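Local coordinates for protein 3-oxoadipate enol-lactonase (Burkholderia xenovorans, PDB 2XUA) that probably hydrolyses 3-oxoadipate enol-lactone in the breakdown of catechol, as an alpha/beta hydrolase that has been captured with laevulinic acid in its pocket, at residues N10-H15 with D59-G64; E118-C123 with V207-I212; P200-I205 with A229-G234. One frame throughout, in Å; residues are numbered along the deposited sequence.

Contact 1: N10-H15 with D59-G64; sequences NGTELH and DTRGHG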
ATOM      1  N   ASN B  10      23.459  -7.886   0.361  1.00 32.58           N
ATOM      2  CA  ASN B  10      24.222  -7.148  -0.690  1.00 33.77           C
ATOM      3  C   ASN B  10      24.577  -5.726  -0.221  1.00 33.61           C
ATOM      4  O   ASN B  10      24.602  -4.783  -1.024  1.00 34.42           O
ATOM      5  CB  ASN B  10      23.407  -7.125  -2.022  1.00 33.30           C
ATOM      6  CG  ASN B  10      24.277  -7.028  -3.296  1.00 37.31           C
ATOM      7  OD1 ASN B  10      25.439  -7.495  -3.357  1.00 36.31           O
ATOM      8  ND2 ASN B  10      23.683  -6.436  -4.348  1.00 36.08           N
ATOM      9  N   GLY B  11      24.864  -5.575   1.068  1.00 33.47           N
ATOM     10  CA  GLY B  11      25.175  -4.268   1.649  1.00 33.40           C
ATOM     11  C   GLY B  11      24.029  -3.257   1.739  1.00 33.03           C
ATOM     12  O   GLY B  11      24.284  -2.051   1.843  1.00 33.30           O
ATOM     13  N   THR B  12      22.778  -3.736   1.713  1.00 32.28           N
ATOM     14  CA  THR B  12      21.582  -2.914   2.066  1.00 31.50           C
ATOM     15  C   THR B  12      20.625  -3.716   2.930  1.00 30.24           C
ATOM     16  O   THR B  12      20.891  -4.859   3.239  1.00 30.63           O
ATOM     17  CB  THR B  12      20.602  -2.620   0.888  1.00 31.92           C
ATOM     18  OG1 THR B  12      20.985  -3.254  -0.343  1.00 35.40           O
ATOM     19  CG2 THR B  12      20.243  -1.182   0.770  1.00 29.60           C
ATOM     20  N   GLU B  13      19.456  -3.128   3.191  1.00 28.88           N
ATOM     21  CA  GLU B  13      18.341  -3.764   3.868  1.00 28.13           C
ATOM     22  C   GLU B  13      17.060  -3.695   2.993  1.00 25.77           C
ATOM     23  O   GLU B  13      16.634  -2.608   2.598  1.00 24.06           O
ATOM     24  CB  GLU B  13      18.101  -3.049   5.195  1.00 29.48           C
ATOM     25  CG  GLU B  13      17.122  -3.743   6.134  1.00 33.63           C
ATOM     26  CD  GLU B  13      17.049  -3.065   7.518  1.00 40.19           C
ATOM     27  OE1 GLU B  13      17.816  -2.100   7.797  1.00 42.18           O
ATOM     28  OE2 GLU B  13      16.218  -3.481   8.340  1.00 39.85           O
ATOM     29  N   LEU B  14      16.462  -4.848   2.690  1.00 23.11           N
ATOM     30  CA  LEU B  14      15.246  -4.892   1.883  1.00 19.68           C
ATOM     31  C   LEU B  14      14.034  -5.389   2.651  1.00 18.89           C
ATOM     32  O   LEU B  14      14.086  -6.435   3.281  1.00 17.43           O
ATOM     33  CB  LEU B  14      15.426  -5.791   0.663  1.00 19.97           C
ATOM     34  CG  LEU B  14      16.662  -5.559  -0.241  1.00 23.05           C
ATOM     35  CD1 LEU B  14      16.819  -6.708  -1.201  1.00 21.72           C
ATOM     36  CD2 LEU B  14      16.554  -4.235  -0.978  1.00 18.03           C
ATOM     37  N   HIS B  15      12.939  -4.650   2.507  1.00 16.12           N
ATOM     38  CA  HIS B  15      11.632  -5.076   2.976  1.00 16.81           C
ATOM     39  C   HIS B  15      11.099  -6.151   2.019  1.00 15.60           C
ATOM     40  O   HIS B  15      11.127  -5.991   0.791  1.00 15.76           O
ATOM     41  CB  HIS B  15      10.689  -3.867   3.088  1.00 15.51           C
ATOM     42  CG  HIS B  15       9.250  -4.228   3.351  1.00 18.04           C
ATOM     43  ND1 HIS B  15       8.857  -5.082   4.359  1.00 19.59           N
ATOM     44  CD2 HIS B  15       8.111  -3.847   2.722  1.00 20.07           C
ATOM     45  CE1 HIS B  15       7.547  -5.234   4.325  1.00 17.66           C
ATOM     46  NE2 HIS B  15       7.061  -4.483   3.364  1.00 19.09           N
ATOM     47  N   ASP B  59      10.615  -4.789  -1.770  1.00 13.18           N
ATOM     48  CA  ASP B  59      10.813  -3.403  -2.181  1.00 13.72           C
ATOM     49  C   ASP B  59      12.239  -3.276  -2.695  1.00 14.92           C
ATOM     50  O   ASP B  59      13.222  -3.470  -1.953  1.00 13.18           O
ATOM     51  CB  ASP B  59      10.532  -2.450  -1.026  1.00 11.07           C
ATOM     52  CG  ASP B  59       9.022  -2.297  -0.758  1.00 13.62           C
ATOM     53  OD1 ASP B  59       8.244  -2.740  -1.586  1.00 13.64           O
ATOM     54  OD2 ASP B  59       8.587  -1.730   0.259  1.00 14.32           O
ATOM     55  N   THR B  60      12.342  -2.927  -3.968  1.00 16.04           N
ATOM     56  CA  THR B  60      13.673  -2.701  -4.575  1.00 15.61           C
ATOM     57  C   THR B  60      14.433  -1.656  -3.752  1.00 15.52           C
ATOM     58  O   THR B  60      13.841  -0.767  -3.158  1.00 15.47           O
ATOM     59  CB  THR B  60      13.450  -2.199  -6.022  1.00 15.87           C
ATOM     60  OG1 THR B  60      12.709  -3.182  -6.765  1.00 16.28           O
ATOM     61  CG2 THR B  60      14.827  -1.937  -6.761  1.00 14.15           C
ATOM     62  N   ARG B  61      15.757  -1.725  -3.698  1.00 16.74           N
ATOM     63  CA  ARG B  61      16.495  -0.684  -2.970  1.00 17.09           C
ATOM     64  C   ARG B  61      16.051   0.713  -3.452  1.00 16.70           C
ATOM     65  O   ARG B  61      15.711   0.915  -4.613  1.00 15.91           O
ATOM     66  CB  ARG B  61      18.026  -0.832  -3.180  1.00 17.18           C
ATOM     67  CG  ARG B  61      18.438  -0.876  -4.617  1.00 19.90           C
ATOM     68  CD  ARG B  61      20.016  -0.616  -4.655  1.00 25.12           C
ATOM     69  NE  ARG B  61      20.724  -1.761  -4.054  1.00 24.64           N
ATOM     70  CZ  ARG B  61      21.957  -1.732  -3.542  1.00 30.70           C
ATOM     71  NH1 ARG B  61      22.670  -0.604  -3.542  1.00 29.84           N
ATOM     72  NH2 ARG B  61      22.494  -2.851  -3.059  1.00 27.40           N
ATOM     73  N   GLY B  62      16.042   1.650  -2.539  1.00 17.44           N
ATOM     74  CA  GLY B  62      15.598   3.012  -2.800  1.00 18.07           C
ATOM     75  C   GLY B  62      14.092   3.190  -2.779  1.00 18.24           C
ATOM     76  O   GLY B  62      13.643   4.300  -3.024  1.00 17.79           O
ATOM     77  N   HIS B  63      13.328   2.101  -2.546  1.00 17.45           N
ATOM     78  CA  HIS B  63      11.840   2.130  -2.645  1.00 16.71           C
ATOM     79  C   HIS B  63      11.152   1.637  -1.384  1.00 17.21           C
ATOM     80  O   HIS B  63      11.721   0.890  -0.570  1.00 17.15           O
ATOM     81  CB  HIS B  63      11.329   1.248  -3.800  1.00 15.85           C
ATOM     82  CG  HIS B  63      11.687   1.756  -5.176  1.00 17.69           C
ATOM     83  ND1 HIS B  63      12.950   1.620  -5.719  1.00 16.90           N
ATOM     84  CD2 HIS B  63      10.941   2.399  -6.112  1.00 13.72           C
ATOM     85  CE1 HIS B  63      12.965   2.167  -6.926  1.00 19.61           C
ATOM     86  NE2 HIS B  63      11.753   2.633  -7.193  1.00 14.54           N
ATOM     87  N   GLY B  64       9.904   2.076  -1.223  1.00 18.21           N
ATOM     88  CA  GLY B  64       8.998   1.419  -0.327  1.00 17.19           C
ATOM     89  C   GLY B  64       9.562   1.523   1.056  1.00 18.96           C
ATOM     90  O   GLY B  64       9.887   2.647   1.516  1.00 19.26           O
TER
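The backbone of H15 meets that of D59 in one hydrogen bond, D59 N to H15 O, 2.9 Å long and nearly straight at 165°. Beside it the two side chains run next to each other, pointing the same way. The CD2 corner of the imidazole reaches D59 OD2 at 3.3 Å, with the oxygen at the ring edge and in its plane, while the carboxylate is turned 68° against the ring. H15 ND1 is bonded to P5 O. The carboxylate of D59 is gripped by the main-chain amides of L39 and H65, two N-H groups that probably help to stabilise a buried acid. In this alpha/beta hydrolase fold the 59-64 loop leaves the C-terminal end of strand 54-58, and strand 12-19 lies antiparallel next to it, so the contact carries that pairing one step beyond the sheet. The CD2 methyl of L14 packs against main-chain atoms, 3.6 Å from D59 O and 3.8 Å from R61 N, a place that suits a branched apolar residue. R61 spans the far end, where a bend at chi3 (68°) turns NE off an extended course. T12 OG1 stands over one guanidinium face, 3.1 Å from R61 NH2, at an angle too poor for a hydrogen bond, whereas N10 O lies in the guanidinium plane, at the edge, 3.5 Å from R61 NH2. The charge is probably balanced by D81, whose OD2 forms a salt bridge with R61 NE while its OD1 accepts from N10 ND2, and Y73 makes a cation-pi contact with R61. Within the type II turn T60-H63, which has G62 at positive phi, H63 ND1 donates to R61 O at 3.1 Å.

Contact 2: E118-C123 with V207-I212; sequences ERVALC and VPALVI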
ATOM      1  N   GLU B 118      13.959 -20.502 -12.941  1.00 25.30           N
ATOM      2  CA  GLU B 118      13.236 -21.545 -13.669  1.00 25.90           C
ATOM      3  C   GLU B 118      12.686 -21.012 -14.979  1.00 26.34           C
ATOM      4  O   GLU B 118      13.077 -21.464 -16.032  1.00 24.34           O
ATOM      5  CB  GLU B 118      12.164 -22.218 -12.803  1.00 26.67           C
ATOM      6  CG  GLU B 118      11.164 -23.085 -13.519  1.00 30.27           C
ATOM      7  CD  GLU B 118      11.383 -24.560 -13.300  1.00 41.53           C
ATOM      8  OE1 GLU B 118      11.333 -24.995 -12.115  1.00 46.42           O
ATOM      9  OE2 GLU B 118      11.561 -25.296 -14.311  1.00 39.64           O
ATOM     10  N   ARG B 119      11.733 -20.087 -14.899  1.00 27.34           N
ATOM     11  CA  ARG B 119      11.043 -19.500 -16.059  1.00 26.54           C
ATOM     12  C   ARG B 119      10.947 -17.993 -15.766  1.00 26.08           C
ATOM     13  O   ARG B 119      10.966 -17.536 -14.567  1.00 23.66           O
ATOM     14  CB  ARG B 119       9.658 -20.128 -16.338  1.00 28.78           C
ATOM     15  CG  ARG B 119       9.642 -21.571 -16.799  1.00 28.69           C
ATOM     16  CD  ARG B 119       8.322 -21.983 -17.476  1.00 33.84           C
ATOM     17  NE  ARG B 119       8.545 -23.182 -18.304  1.00 39.65           N
ATOM     18  CZ  ARG B 119       7.901 -23.513 -19.441  1.00 43.74           C
ATOM     19  NH1 ARG B 119       6.903 -22.764 -19.925  1.00 42.29           N
ATOM     20  NH2 ARG B 119       8.254 -24.632 -20.098  1.00 43.58           N
ATOM     21  N   VAL B 120      10.981 -17.180 -16.831  1.00 23.18           N
ATOM     22  CA  VAL B 120      11.054 -15.753 -16.576  1.00 21.56           C
ATOM     23  C   VAL B 120       9.885 -15.099 -17.303  1.00 20.35           C
ATOM     24  O   VAL B 120       9.602 -15.508 -18.402  1.00 20.11           O
ATOM     25  CB  VAL B 120      12.462 -15.218 -16.947  1.00 23.18           C
ATOM     26  CG1 VAL B 120      12.576 -14.919 -18.435  1.00 22.75           C
ATOM     27  CG2 VAL B 120      12.867 -14.047 -16.099  1.00 23.25           C
ATOM     28  N   ALA B 121       9.134 -14.178 -16.666  1.00 17.66           N
ATOM     29  CA  ALA B 121       8.101 -13.403 -17.343  1.00 16.72           C
ATOM     30  C   ALA B 121       8.629 -11.948 -17.346  1.00 16.16           C
ATOM     31  O   ALA B 121       8.842 -11.360 -16.279  1.00 15.23           O
ATOM     32  CB  ALA B 121       6.729 -13.478 -16.598  1.00 15.65           C
ATOM     33  N   LEU B 122       8.821 -11.360 -18.527  1.00 14.86           N
ATOM     34  CA  LEU B 122       9.508 -10.088 -18.580  1.00 16.49           C
ATOM     35  C   LEU B 122       8.481  -9.054 -19.078  1.00 16.50           C
ATOM     36  O   LEU B 122       8.114  -9.029 -20.258  1.00 16.83           O
ATOM     37  CB  LEU B 122      10.720 -10.183 -19.513  1.00 16.96           C
ATOM     38  CG  LEU B 122      11.721 -11.293 -19.147  1.00 17.59           C
ATOM     39  CD1 LEU B 122      12.603 -11.587 -20.387  1.00 20.90           C
ATOM     40  CD2 LEU B 122      12.612 -10.824 -18.023  1.00 20.92           C
ATOM     41  N   CYS B 123       8.008  -8.227 -18.159  1.00 16.12           N
ATOM     42  CA  CYS B 123       6.750  -7.505 -18.393  1.00 14.98           C
ATOM     43  C   CYS B 123       6.969  -5.988 -18.525  1.00 14.07           C
ATOM     44  O   CYS B 123       7.716  -5.388 -17.759  1.00 14.55           O
ATOM     45  CB  CYS B 123       5.783  -7.795 -17.258  1.00 13.48           C
ATOM     46  SG  CYS B 123       5.466  -9.603 -17.072  1.00 18.17           S
ATOM     47  N   VAL B 207      16.566 -20.100 -20.495  1.00 29.75           N
ATOM     48  CA  VAL B 207      15.348 -20.619 -19.786  1.00 28.75           C
ATOM     49  C   VAL B 207      14.078 -20.192 -20.513  1.00 27.01           C
ATOM     50  O   VAL B 207      14.129 -19.226 -21.315  1.00 28.57           O
ATOM     51  CB  VAL B 207      15.340 -20.181 -18.281  1.00 28.75           C
ATOM     52  CG1 VAL B 207      16.730 -20.314 -17.695  1.00 29.58           C
ATOM     53  CG2 VAL B 207      14.971 -18.779 -18.172  1.00 30.27           C
ATOM     54  N   PRO B 208      12.962 -20.925 -20.344  1.00 25.56           N
ATOM     55  CA  PRO B 208      11.758 -20.499 -20.996  1.00 24.91           C
ATOM     56  C   PRO B 208      11.376 -19.057 -20.593  1.00 23.81           C
ATOM     57  O   PRO B 208      11.402 -18.720 -19.406  1.00 23.82           O
ATOM     58  CB  PRO B 208      10.731 -21.495 -20.467  1.00 25.44           C
ATOM     59  CG  PRO B 208      11.529 -22.648 -20.039  1.00 25.51           C
ATOM     60  CD  PRO B 208      12.691 -22.087 -19.464  1.00 26.14           C
ATOM     61  N   ALA B 209      11.069 -18.213 -21.576  1.00 22.57           N
ATOM     62  CA  ALA B 209      10.721 -16.824 -21.304  1.00 21.82           C
ATOM     63  C   ALA B 209       9.365 -16.468 -21.899  1.00 21.23           C
ATOM     64  O   ALA B 209       8.909 -17.052 -22.910  1.00 20.38           O
ATOM     65  CB  ALA B 209      11.827 -15.839 -21.746  1.00 21.66           C
ATOM     66  N   LEU B 210       8.661 -15.583 -21.184  1.00 19.41           N
ATOM     67  CA  LEU B 210       7.439 -14.950 -21.672  1.00 18.55           C
ATOM     68  C   LEU B 210       7.704 -13.437 -21.698  1.00 18.59           C
ATOM     69  O   LEU B 210       8.224 -12.861 -20.742  1.00 17.29           O
ATOM     70  CB  LEU B 210       6.261 -15.250 -20.733  1.00 19.40           C
ATOM     71  CG  LEU B 210       5.046 -14.331 -20.822  1.00 18.60           C
ATOM     72  CD1 LEU B 210       4.310 -14.592 -22.194  1.00 18.17           C
ATOM     73  CD2 LEU B 210       4.068 -14.540 -19.650  1.00 11.90           C
ATOM     74  N   VAL B 211       7.350 -12.775 -22.777  1.00 18.51           N
ATOM     75  CA  VAL B 211       7.491 -11.309 -22.781  1.00 17.94           C
ATOM     76  C   VAL B 211       6.084 -10.745 -22.872  1.00 17.61           C
ATOM     77  O   VAL B 211       5.372 -11.125 -23.744  1.00 18.72           O
ATOM     78  CB  VAL B 211       8.364 -10.771 -23.932  1.00 19.45           C
ATOM     79  CG1 VAL B 211       8.369  -9.178 -23.930  1.00 16.14           C
ATOM     80  CG2 VAL B 211       9.761 -11.293 -23.852  1.00 16.62           C
ATOM     81  N   ILE B 212       5.682  -9.889 -21.922  1.00 16.89           N
ATOM     82  CA  ILE B 212       4.386  -9.236 -21.948  1.00 16.99           C
ATOM     83  C   ILE B 212       4.678  -7.754 -22.224  1.00 16.25           C
ATOM     84  O   ILE B 212       5.573  -7.173 -21.607  1.00 16.47           O
ATOM     85  CB  ILE B 212       3.601  -9.387 -20.597  1.00 16.98           C
ATOM     86  CG1 ILE B 212       3.030 -10.788 -20.445  1.00 17.31           C
ATOM     87  CG2 ILE B 212       2.433  -8.449 -20.520  1.00 18.01           C
ATOM     88  CD1 ILE B 212       2.469 -11.066 -19.064  1.00 16.48           C
TER
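V120 and L122 trade hydrogen bonds with P208, L210 and I212 in a regular parallel ladder, the pairing of strands 117-123 and 209-214 in the central sheet of the alpha/beta hydrolase fold. V120 N donates to P208 O at 3.0 Å and L210 N to V120 O at 2.9 Å; one step on, L122 N reaches L210 O at 2.7 Å, and these three donors approach nearly along the C=O axis. The last rung differs: I212 N bonds L122 O at 3.1 Å from 40° above the carbonyl plane. P208, lacking an N-H, suits the start of the ladder because here it only has to accept.

Side chains alternate between the faces. V120, A209, L122 and V211 share one of them; there V120 CG1, lying between its backbone N and carbonyl carbon (chi1 83°), comes to 3.5 Å from A209 CB, a fit that the small alanine allows. Beyond this layer come L228 of helix 222-231, over L122 and V211, and I232, over L122 and A209. A121, L210, C123 and I212 occupy the other face, where C123 SG meets I212 CD1 at 3.9 Å, and F254, V258 and F261 of helix 251-263 pack on C123, I212 and L210 respectively.

At the start of the ladder, R119 crosses P208 at about a right angle. Its chain stays extended from CG to NE, and NH1 forms a salt bridge with E264, near the C terminus. The pyrrolidine ring lies against one guanidinium face, with P208 CB 3.5 Å above its plane and offset toward the rim.

Contact 3: P200-I205 with A229-G234; sequences PEAPGI and AQAIAG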
ATOM      1  N   PRO B 200      23.129  -7.004 -25.577  1.00 25.42           N
ATOM      2  CA  PRO B 200      24.043  -8.086 -26.080  1.00 27.15           C
ATOM      3  C   PRO B 200      23.881  -9.414 -25.317  1.00 29.32           C
ATOM      4  O   PRO B 200      24.077 -10.484 -25.898  1.00 29.71           O
ATOM      5  CB  PRO B 200      25.450  -7.512 -25.813  1.00 28.13           C
ATOM      6  CG  PRO B 200      25.267  -6.021 -25.760  1.00 27.45           C
ATOM      7  CD  PRO B 200      23.892  -5.878 -25.017  1.00 25.82           C
ATOM      8  N   GLU B 201      23.451  -9.334 -24.045  1.00 29.96           N
ATOM      9  CA  GLU B 201      23.288 -10.510 -23.180  1.00 31.03           C
ATOM     10  C   GLU B 201      22.001 -11.323 -23.385  1.00 31.10           C
ATOM     11  O   GLU B 201      21.904 -12.470 -22.933  1.00 31.00           O
ATOM     12  CB  GLU B 201      23.344 -10.079 -21.698  1.00 32.00           C
ATOM     13  CG  GLU B 201      24.722  -9.687 -21.195  1.00 34.82           C
ATOM     14  CD  GLU B 201      24.747  -9.359 -19.714  1.00 42.55           C
ATOM     15  OE1 GLU B 201      24.444 -10.270 -18.886  1.00 43.51           O
ATOM     16  OE2 GLU B 201      25.088  -8.184 -19.378  1.00 43.35           O
ATOM     17  N   ALA B 202      20.979 -10.730 -23.994  1.00 31.53           N
ATOM     18  CA  ALA B 202      19.672 -11.393 -24.060  1.00 31.63           C
ATOM     19  C   ALA B 202      19.733 -12.630 -24.920  1.00 32.62           C
ATOM     20  O   ALA B 202      19.181 -13.657 -24.543  1.00 31.51           O
ATOM     21  CB  ALA B 202      18.598 -10.457 -24.546  1.00 31.64           C
ATOM     22  N   PRO B 203      20.385 -12.542 -26.108  1.00 33.18           N
ATOM     23  CA  PRO B 203      20.437 -13.772 -26.885  1.00 33.89           C
ATOM     24  C   PRO B 203      21.036 -14.958 -26.164  1.00 33.25           C
ATOM     25  O   PRO B 203      20.818 -16.061 -26.595  1.00 34.03           O
ATOM     26  CB  PRO B 203      21.301 -13.375 -28.084  1.00 33.27           C
ATOM     27  CG  PRO B 203      20.866 -12.033 -28.343  1.00 33.19           C
ATOM     28  CD  PRO B 203      20.779 -11.396 -26.956  1.00 33.18           C
ATOM     29  N   GLY B 204      21.737 -14.713 -25.056  1.00 34.55           N
ATOM     30  CA  GLY B 204      22.374 -15.756 -24.226  1.00 34.04           C
ATOM     31  C   GLY B 204      21.518 -16.495 -23.195  1.00 34.69           C
ATOM     32  O   GLY B 204      22.015 -17.428 -22.534  1.00 34.62           O
ATOM     33  N   ILE B 205      20.241 -16.079 -23.053  1.00 33.35           N
ATOM     34  CA  ILE B 205      19.310 -16.630 -22.065  1.00 31.43           C
ATOM     35  C   ILE B 205      18.849 -18.047 -22.378  1.00 31.08           C
ATOM     36  O   ILE B 205      18.312 -18.316 -23.444  1.00 30.12           O
ATOM     37  CB  ILE B 205      18.056 -15.709 -21.933  1.00 31.22           C
ATOM     38  CG1 ILE B 205      18.464 -14.372 -21.286  1.00 29.87           C
ATOM     39  CG2 ILE B 205      16.910 -16.465 -21.220  1.00 30.85           C
ATOM     40  CD1 ILE B 205      17.428 -13.293 -21.254  1.00 27.62           C
ATOM     41  N   ALA B 229      11.762 -10.722 -27.207  1.00 22.93           N
ATOM     42  CA  ALA B 229      11.252 -12.061 -27.333  1.00 24.38           C
ATOM     43  C   ALA B 229      12.040 -12.748 -28.462  1.00 25.47           C
ATOM     44  O   ALA B 229      12.225 -13.976 -28.446  1.00 26.24           O
ATOM     45  CB  ALA B 229       9.757 -12.051 -27.683  1.00 22.07           C
ATOM     46  N   GLN B 230      12.493 -11.971 -29.442  1.00 26.06           N
ATOM     47  CA  GLN B 230      13.118 -12.601 -30.603  1.00 26.50           C
ATOM     48  C   GLN B 230      14.581 -12.897 -30.309  1.00 26.49           C
ATOM     49  O   GLN B 230      15.148 -13.843 -30.871  1.00 25.44           O
ATOM     50  CB  GLN B 230      12.812 -11.825 -31.914  1.00 29.04           C
ATOM     51  CG  GLN B 230      11.305 -12.049 -32.405  1.00 31.85           C
ATOM     52  CD  GLN B 230      10.660 -10.921 -33.367  1.00 39.99           C
ATOM     53  OE1 GLN B 230      11.322 -10.023 -33.870  1.00 41.09           O
ATOM     54  NE2 GLN B 230       9.329 -10.997 -33.555  1.00 42.89           N
ATOM     55  N   ALA B 231      15.192 -12.131 -29.408  1.00 25.46           N
ATOM     56  CA  ALA B 231      16.562 -12.461 -28.975  1.00 26.26           C
ATOM     57  C   ALA B 231      16.623 -13.785 -28.206  1.00 26.24           C
ATOM     58  O   ALA B 231      17.680 -14.441 -28.161  1.00 26.57           O
ATOM     59  CB  ALA B 231      17.121 -11.390 -28.130  1.00 27.41           C
ATOM     60  N   ILE B 232      15.515 -14.161 -27.578  1.00 25.49           N
ATOM     61  CA  ILE B 232      15.564 -15.262 -26.587  1.00 25.15           C
ATOM     62  C   ILE B 232      15.049 -16.557 -27.202  1.00 25.85           C
ATOM     63  O   ILE B 232      13.888 -16.596 -27.636  1.00 23.27           O
ATOM     64  CB  ILE B 232      14.790 -14.931 -25.291  1.00 24.65           C
ATOM     65  CG1 ILE B 232      15.440 -13.748 -24.553  1.00 21.58           C
ATOM     66  CG2 ILE B 232      14.713 -16.177 -24.367  1.00 25.23           C
ATOM     67  CD1 ILE B 232      14.494 -13.167 -23.365  1.00 20.72           C
ATOM     68  N   ALA B 233      15.915 -17.603 -27.239  1.00 26.98           N
ATOM     69  CA  ALA B 233      15.492 -18.879 -27.876  1.00 27.81           C
ATOM     70  C   ALA B 233      14.195 -19.385 -27.246  1.00 28.62           C
ATOM     71  O   ALA B 233      14.109 -19.518 -26.021  1.00 28.17           O
ATOM     72  CB  ALA B 233      16.557 -19.942 -27.762  1.00 28.76           C
ATOM     73  N   GLY B 234      13.190 -19.653 -28.074  1.00 27.80           N
ATOM     74  CA  GLY B 234      11.929 -20.185 -27.558  1.00 29.51           C
ATOM     75  C   GLY B 234      11.047 -19.238 -26.717  1.00 29.65           C
ATOM     76  O   GLY B 234       9.991 -19.664 -26.241  1.00 30.96           O
TER
HETATM   77  O   HOH W   1      18.777 -17.549 -26.004  1.00 22.43           O
HETATM   78  O   HOH W   2      15.743 -20.008 -24.043  1.00 32.90           O
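Apolar contacts join I205 to I232 and A202 and P203 to A231. The two isoleucines cross obliquely, with CD1 of I205 3.6 Å from CD1 of I232 and their CG2 methyls 3.8 Å apart. A231 brings its single methyl to 3.8 Å from CG of P203 and, further along, faces A202 CB; residues this small let the two backbones come close, P203 and A231 having the nearest CA atoms.

No direct hydrogen bond links the segments. Instead, P203 CA makes a CA-H...O contact of 3.1 Å with A231 O, well aligned at 159°. A bridging water adds polar links: it donates to two carbonyls, its oxygen lying 2.6 Å from P203 O and 2.7 Å from I205 O, and accepts from A233 N. A second water lies within hydrogen-bonding distance of I205 O and A233 O.

The contact joins the short 3-10 turn 202-204, which leads toward strand 209-214, to the end of helix 222-231. I205 also packs on V107, A110 and A111 of helix 101-112, and I232 reaches strand 209-214, placing the isoleucine pair between that helix and the sheet.

From the N terminus, contact 1 comes first: 10-15 meets 59-64, closing a loop of 43 residues that holds strand 28-32, helix 43-52 and strand 54-58. It is complete before contact 2 opens at 118-123. The 83 residues up to 207-212 include the helices from 132-145 to 183-195, and no strand. Contact 3 opens within that loop, at 200-205, and closes beyond it at 229-234, so contacts 2 and 3 cross. They also touch, through A229 and I232, tying the sheet to the end of helix 222-231 and the residues just after it. Contacts 1 and 2 reach the same sheet on opposite sides of the chain's centre, their own centres about 24 Å apart.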